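Local coordinates for glutamine amidotransferase domain-containing protein (Thermotoga maritima, PDB 1O1Y) that probably acts as a glutamine amidotransferase, being a class I, flavodoxin-like domain of the kind that takes ammonia from glutamine for transfer to an acceptor, at residues L16-V21 / K80-L85; Q84-I89 / S103-K108. All coordinates share one frame; numbering follows the deposited sequence. Where two conformers were deposited one is given.

Contact 1: residues L16-V21 / K80-L85; sequences LAIRHV and KYEFQL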
loop_
_atom_site.group_PDB
_atom_site.type_symbol
_atom_site.label_atom_id
_atom_site.label_comp_id
_atom_site.label_asym_id
_atom_site.label_seq_id
_atom_site.Cartn_x
_atom_site.Cartn_y
_atom_site.Cartn_z
ATOM N N LEU A 16 9.694 6.075 -6.785
ATOM C CA LEU A 16 8.900 5.520 -7.878
ATOM C C LEU A 16 7.554 5.096 -7.316
ATOM O O LEU A 16 7.462 4.225 -6.421
ATOM C CB LEU A 16 9.579 4.273 -8.451
ATOM C CG LEU A 16 8.856 3.627 -9.619
ATOM C CD1 LEU A 16 8.734 4.587 -10.812
ATOM C CD2 LEU A 16 9.593 2.356 -10.056
ATOM N N ALA A 17 6.510 5.636 -7.904
ATOM C CA ALA A 17 5.134 5.353 -7.494
ATOM C C ALA A 17 4.412 4.597 -8.635
ATOM O O ALA A 17 4.017 5.182 -9.636
ATOM C CB ALA A 17 4.399 6.650 -7.156
ATOM N N ILE A 18 4.262 3.293 -8.460
ATOM C CA ILE A 18 3.636 2.435 -9.447
ATOM C C ILE A 18 2.126 2.394 -9.137
ATOM O O ILE A 18 1.692 1.906 -8.106
ATOM C CB ILE A 18 4.232 1.019 -9.454
ATOM C CG1 ILE A 18 5.762 1.081 -9.650
ATOM C CG2 ILE A 18 3.570 0.158 -10.532
ATOM C CD1 ILE A 18 6.465 -0.290 -9.455
ATOM N N ARG A 19 1.370 2.940 -10.058
ATOM C CA ARG A 19 -0.047 3.217 -9.883
ATOM C C ARG A 19 -0.934 2.447 -10.876
ATOM O O ARG A 19 -0.695 2.430 -12.080
ATOM C CB ARG A 19 -0.278 4.713 -10.043
ATOM C CG ARG A 19 -1.801 5.114 -9.867
ATOM C CD ARG A 19 -2.036 6.595 -9.735
ATOM N NE ARG A 19 -1.548 7.314 -10.924
ATOM C CZ ARG A 19 -1.546 8.635 -11.077
ATOM N NH1 ARG A 19 -2.175 9.422 -10.214
ATOM N NH2 ARG A 19 -0.986 9.178 -12.149
ATOM N N HIS A 20 -1.935 1.777 -10.335
ATOM C CA HIS A 20 -2.862 0.994 -11.140
ATOM C C HIS A 20 -4.158 1.681 -11.498
ATOM O O HIS A 20 -4.756 1.378 -12.530
ATOM C CB HIS A 20 -3.201 -0.204 -10.350
ATOM C CG HIS A 20 -2.019 -1.030 -10.015
ATOM N ND1 HIS A 20 -1.778 -1.490 -8.741
ATOM C CD2 HIS A 20 -0.936 -1.365 -10.756
ATOM C CE1 HIS A 20 -0.668 -2.216 -8.748
ATOM N NE2 HIS A 20 -0.143 -2.164 -9.963
ATOM N N VAL A 21 -4.587 2.588 -10.631
ATOM C CA VAL A 21 -5.860 3.282 -10.767
ATOM C C VAL A 21 -5.578 4.723 -10.429
ATOM O O VAL A 21 -5.007 4.971 -9.376
ATOM C CB VAL A 21 -6.893 2.707 -9.767
ATOM C CG1 VAL A 21 -8.199 3.436 -9.878
ATOM C CG2 VAL A 21 -7.142 1.187 -10.063
ATOM N N LYS A 80 2.485 -8.383 -15.555
ATOM C CA LYS A 80 3.671 -9.164 -15.839
ATOM C C LYS A 80 4.944 -8.300 -15.708
ATOM O O LYS A 80 5.925 -8.711 -15.118
ATOM C CB LYS A 80 3.557 -9.794 -17.240
ATOM C CG LYS A 80 4.670 -10.744 -17.564
ATOM N N TYR A 81 4.899 -7.095 -16.267
ATOM C CA TYR A 81 6.013 -6.144 -16.149
ATOM C C TYR A 81 6.266 -5.738 -14.697
ATOM O O TYR A 81 7.411 -5.653 -14.242
ATOM C CB TYR A 81 5.690 -4.911 -16.993
ATOM C CG TYR A 81 6.727 -3.839 -16.965
ATOM C CD1 TYR A 81 8.002 -4.082 -17.417
ATOM C CD2 TYR A 81 6.438 -2.572 -16.474
ATOM C CE1 TYR A 81 8.973 -3.058 -17.409
ATOM C CE2 TYR A 81 7.414 -1.557 -16.445
ATOM C CZ TYR A 81 8.665 -1.809 -16.898
ATOM O OH TYR A 81 9.642 -0.821 -16.908
ATOM N N GLU A 82 5.187 -5.480 -13.966
ATOM C CA GLU A 82 5.277 -5.144 -12.564
ATOM C C GLU A 82 5.877 -6.243 -11.750
ATOM O O GLU A 82 6.729 -5.981 -10.912
ATOM C CB GLU A 82 3.909 -4.818 -11.997
ATOM C CG GLU A 82 3.333 -3.540 -12.581
ATOM C CD GLU A 82 2.008 -3.157 -11.945
ATOM O OE1 GLU A 82 1.750 -3.558 -10.805
ATOM O OE2 GLU A 82 1.228 -2.435 -12.602
ATOM N N PHE A 83 5.459 -7.484 -11.982
ATOM C CA PHE A 83 6.094 -8.621 -11.276
ATOM C C PHE A 83 7.610 -8.690 -11.554
ATOM O O PHE A 83 8.397 -8.986 -10.642
ATOM C CB PHE A 83 5.404 -9.928 -11.648
ATOM C CG PHE A 83 4.095 -10.153 -10.914
ATOM C CD1 PHE A 83 2.917 -10.316 -11.625
ATOM C CD2 PHE A 83 4.041 -10.148 -9.514
ATOM C CE1 PHE A 83 1.719 -10.494 -10.967
ATOM C CE2 PHE A 83 2.852 -10.339 -8.861
ATOM C CZ PHE A 83 1.671 -10.502 -9.598
ATOM N N GLN A 84 8.014 -8.403 -12.783
ATOM C CA GLN A 84 9.417 -8.376 -13.143
ATOM C C GLN A 84 10.132 -7.286 -12.351
ATOM O O GLN A 84 11.263 -7.503 -11.839
ATOM C CB GLN A 84 9.633 -8.149 -14.644
ATOM C CG GLN A 84 9.168 -9.313 -15.482
ATOM C CD GLN A 84 9.227 -9.066 -16.984
ATOM O OE1 GLN A 84 9.109 -7.933 -17.454
ATOM N NE2 GLN A 84 9.382 -10.141 -17.736
ATOM N N LEU A 85 9.506 -6.128 -12.216
ATOM C CA LEU A 85 10.120 -5.042 -11.412
ATOM C C LEU A 85 10.270 -5.433 -9.956
ATOM O O LEU A 85 11.320 -5.176 -9.336
ATOM C CB LEU A 85 9.318 -3.749 -11.506
ATOM C CG LEU A 85 9.217 -3.110 -12.882
ATOM C CD1 LEU A 85 8.356 -1.864 -12.800
ATOM C CD2 LEU A 85 10.571 -2.786 -13.446
#
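His-20 and Glu-82 meet where strand 14-18 of the flavodoxin-like α/β fold gives way to a loop and helix 78-92 packs over the sheet. His-20 NE2 donates to Glu-82 OE1 in a very short, nearly straight hydrogen bond (2.5 Å, 168° at the hydrogen). The carboxylate comes up to the ring edge almost coplanar with it, the planes 9° apart, and its second oxygen also lies close, with Glu-82 OE2 3.0 Å from His-20 NE2. Glu-82 suits the place because its chain is long: CG is anti to the carbonyl carbon (chi1 -67°) and the chain runs extended beyond it, carrying the carboxylate from the helix to the imidazole. The apolar neighbour is Ile-18, a β-branched residue at home on a strand, whose CG2 lies 3.9 Å from Glu-82 CD, the two side chains running alongside in opposite senses. Further out, each polar group has a second partner: His-20 ND1 bonds to the carbonyl of Gly-65, and Glu-82 OE2 to Thr-45 OG1. Ring and carboxylate thus each have two polar partners, in a buried setting. With an alanine in place of Glu-82, His-20 NE2 would probably lose its acceptor and Thr-45 OG1 its mate, and a gap would open beside Ile-18. One helical turn along from Glu-82, Leu-85 continues the contact in hydrocarbon: its CD1 stands 4.2 Å from Ile-18 CD1.

Contact 2: residues Q84-I89 / S103-K108; sequences QLIEEI and SQMLAK
Lys-108 NZ is gripped by Glu-73 OE2, in a salt bridge, and by the carbonyl of Ala-70; Lys-108 itself does not meet segment 84-89, and what passes between 84-89 and 103-108 is apolar, Ile-86 against Met-105 and Leu-106. The contact joins two consecutive helices of the α/β fold, 78-92 and 102-109, linked through strand 96-98, and Ile-86 and Met-105 both pack on Leu-63 of strand 60-63. The backbones are nearest at Ile-86 and Leu-106, with 7.1 Å between the CA atoms. Ile-86 reaches across with both branches. Its CD1 comes to 3.8 Å from CB of Met-105, a selenomethionine here, the two side chains roughly perpendicular; its CG2 lies 4.2 Å from Leu-106 CD1. With CG1 anti to the carbonyl carbon (chi1 -66°), the longer branch carries CD1 to Met-105 and CG2 is left to face Leu-106. A branched aliphatic residue suits this place, since one side chain then serves two successive residues of the facing helix. Ser-103, Gln-104 and Ala-107 pack on Phe-154 of strand 152-154, while Gln-104 NE2 also bonds to Gln-183 OE1 and Ser-103 OG to the backbone O of the oxidised cysteine at position 100, probably the nucleophile, as in other class I amidotransferases. The absence of hydrogen bonds between the two segments implies contact by buried hydrocarbon, which is less directional than hydrogen bonding.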
loop_
_atom_site.group_PDB
_atom_site.type_symbol
_atom_site.label_atom_id
_atom_site.label_comp_id
_atom_site.label_asym_id
_atom_site.label_seq_id
_atom_site.Cartn_x
_atom_site.Cartn_y
_atom_site.Cartn_z
ATOM N N GLN A 84 8.014 -8.403 -12.783
ATOM C CA GLN A 84 9.417 -8.376 -13.143
ATOM C C GLN A 84 10.132 -7.286 -12.351
ATOM O O GLN A 84 11.263 -7.503 -11.839
ATOM C CB GLN A 84 9.633 -8.149 -14.644
ATOM C CG GLN A 84 9.168 -9.313 -15.482
ATOM C CD GLN A 84 9.227 -9.066 -16.984
ATOM O OE1 GLN A 84 9.109 -7.933 -17.454
ATOM N NE2 GLN A 84 9.382 -10.141 -17.736
ATOM N N LEU A 85 9.506 -6.128 -12.216
ATOM C CA LEU A 85 10.120 -5.042 -11.412
ATOM C C LEU A 85 10.270 -5.433 -9.956
ATOM O O LEU A 85 11.320 -5.176 -9.336
ATOM C CB LEU A 85 9.318 -3.749 -11.506
ATOM C CG LEU A 85 9.217 -3.110 -12.882
ATOM C CD1 LEU A 85 8.356 -1.864 -12.800
ATOM C CD2 LEU A 85 10.571 -2.786 -13.446
ATOM N N ILE A 86 9.255 -6.077 -9.388
ATOM C CA ILE A 86 9.339 -6.500 -7.986
ATOM C C ILE A 86 10.517 -7.436 -7.780
ATOM O O ILE A 86 11.248 -7.277 -6.833
ATOM C CB ILE A 86 8.004 -7.162 -7.504
ATOM C CG1 ILE A 86 6.851 -6.176 -7.462
ATOM C CG2 ILE A 86 8.157 -7.707 -6.072
ATOM C CD1 ILE A 86 5.442 -6.835 -7.259
ATOM N N GLU A 87 10.697 -8.388 -8.678
ATOM C CA GLU A 87 11.783 -9.330 -8.596
ATOM C C GLU A 87 13.121 -8.580 -8.596
ATOM O O GLU A 87 14.008 -8.855 -7.764
ATOM C CB GLU A 87 11.711 -10.332 -9.743
ATOM C CG GLU A 87 10.515 -11.265 -9.700
ATOM C CD GLU A 87 10.733 -12.514 -8.852
ATOM O OE1 GLU A 87 11.667 -12.532 -8.000
ATOM O OE2 GLU A 87 9.938 -13.475 -9.032
ATOM N N GLU A 88 13.240 -7.584 -9.469
ATOM C CA GLU A 88 14.483 -6.812 -9.550
ATOM C C GLU A 88 14.687 -5.952 -8.296
ATOM O O GLU A 88 15.822 -5.795 -7.813
ATOM C CB GLU A 88 14.480 -5.884 -10.739
ATOM C CG GLU A 88 14.475 -6.503 -12.112
ATOM C CD GLU A 88 14.528 -5.407 -13.171
ATOM O OE1 GLU A 88 15.521 -4.609 -13.156
ATOM O OE2 GLU A 88 13.569 -5.325 -13.987
ATOM N N ILE A 89 13.604 -5.390 -7.798
ATOM C CA ILE A 89 13.633 -4.545 -6.604
ATOM C C ILE A 89 14.098 -5.361 -5.380
ATOM O O ILE A 89 14.935 -4.917 -4.591
ATOM C CB ILE A 89 12.256 -3.894 -6.368
ATOM C CG1 ILE A 89 11.991 -2.762 -7.362
ATOM C CG2 ILE A 89 12.134 -3.372 -4.925
ATOM C CD1 ILE A 89 10.524 -2.410 -7.583
ATOM N N SER A 103 0.638 -5.201 -1.743
ATOM C CA SER A 103 1.071 -6.140 -0.714
ATOM C C SER A 103 0.849 -7.581 -1.175
ATOM O O SER A 103 1.652 -8.465 -0.865
ATOM C CB SER A 103 0.346 -5.902 0.636
ATOM O OG SER A 103 -1.060 -6.207 0.574
ATOM N N GLN A 104 -0.247 -7.826 -1.874
ATOM C CA GLN A 104 -0.575 -9.163 -2.376
ATOM C C GLN A 104 0.387 -9.575 -3.483
ATOM O O GLN A 104 0.840 -10.713 -3.537
ATOM C CB GLN A 104 -2.005 -9.148 -2.905
ATOM C CG GLN A 104 -2.985 -8.993 -1.780
ATOM C CD GLN A 104 -4.344 -8.584 -2.218
ATOM O OE1 GLN A 104 -4.641 -8.459 -3.417
ATOM N NE2 GLN A 104 -5.200 -8.365 -1.244
HETATM N N MSE A 105 0.761 -8.631 -4.343
HETATM C CA MSE A 105 1.733 -8.915 -5.405
HETATM C C MSE A 105 3.094 -9.228 -4.817
HETATM O O MSE A 105 3.794 -10.119 -5.297
HETATM C CB MSE A 105 1.819 -7.738 -6.386
HETATM C CG MSE A 105 0.520 -7.587 -7.186
HETATM SE SE MSE A 105 0.560 -6.074 -8.385
HETATM C CE MSE A 105 1.882 -6.702 -9.623
ATOM N N LEU A 106 3.472 -8.507 -3.774
ATOM C CA LEU A 106 4.727 -8.787 -3.090
ATOM C C LEU A 106 4.690 -10.188 -2.459
ATOM O O LEU A 106 5.646 -10.963 -2.573
ATOM C CB LEU A 106 5.014 -7.731 -2.005
ATOM C CG LEU A 106 6.276 -7.969 -1.146
ATOM C CD1 LEU A 106 7.560 -7.983 -1.952
ATOM C CD2 LEU A 106 6.364 -6.906 -0.028
ATOM N N ALA A 107 3.608 -10.512 -1.764
ATOM C CA ALA A 107 3.451 -11.841 -1.158
ATOM C C ALA A 107 3.585 -12.960 -2.182
ATOM O O ALA A 107 4.226 -13.968 -1.944
ATOM C CB ALA A 107 2.125 -11.953 -0.467
ATOM N N LYS A 108 2.958 -12.782 -3.336
ATOM C CA LYS A 108 3.053 -13.747 -4.421
ATOM C C LYS A 108 4.505 -13.951 -4.905
ATOM O O LYS A 108 4.936 -15.065 -5.115
ATOM C CB LYS A 108 2.136 -13.315 -5.596
ATOM C CG LYS A 108 2.267 -14.196 -6.807
ATOM C CD LYS A 108 1.278 -13.761 -7.912
ATOM C CE LYS A 108 1.717 -14.272 -9.284
ATOM N NZ LYS A 108 0.782 -13.955 -10.431
#

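In the fold
Both contacts are buried and both use helix 78-92, with their centres about 9 Å apart. Their segments overlap on that helix, but different residues carry each: Glu-82 and Leu-85 in contact 1, Ile-86 in contact 2. Contact 1 joins the helix to the end of a strand in the parallel part of the sheet and mixes a histidine-carboxylate bond with aliphatic packing. Contact 2 joins it to helix 102-109 and is purely apolar. Met-105 bridges the two: its CE lies 3.4 Å from Glu-82 OE1, and its SE packs 4.1 Å from His-20 CE1. Glu-82 thus serves the polar end of contact 1 just past the strand, while Leu-85 and Ile-86 present hydrocarbon to the strand and to the next helix respectively.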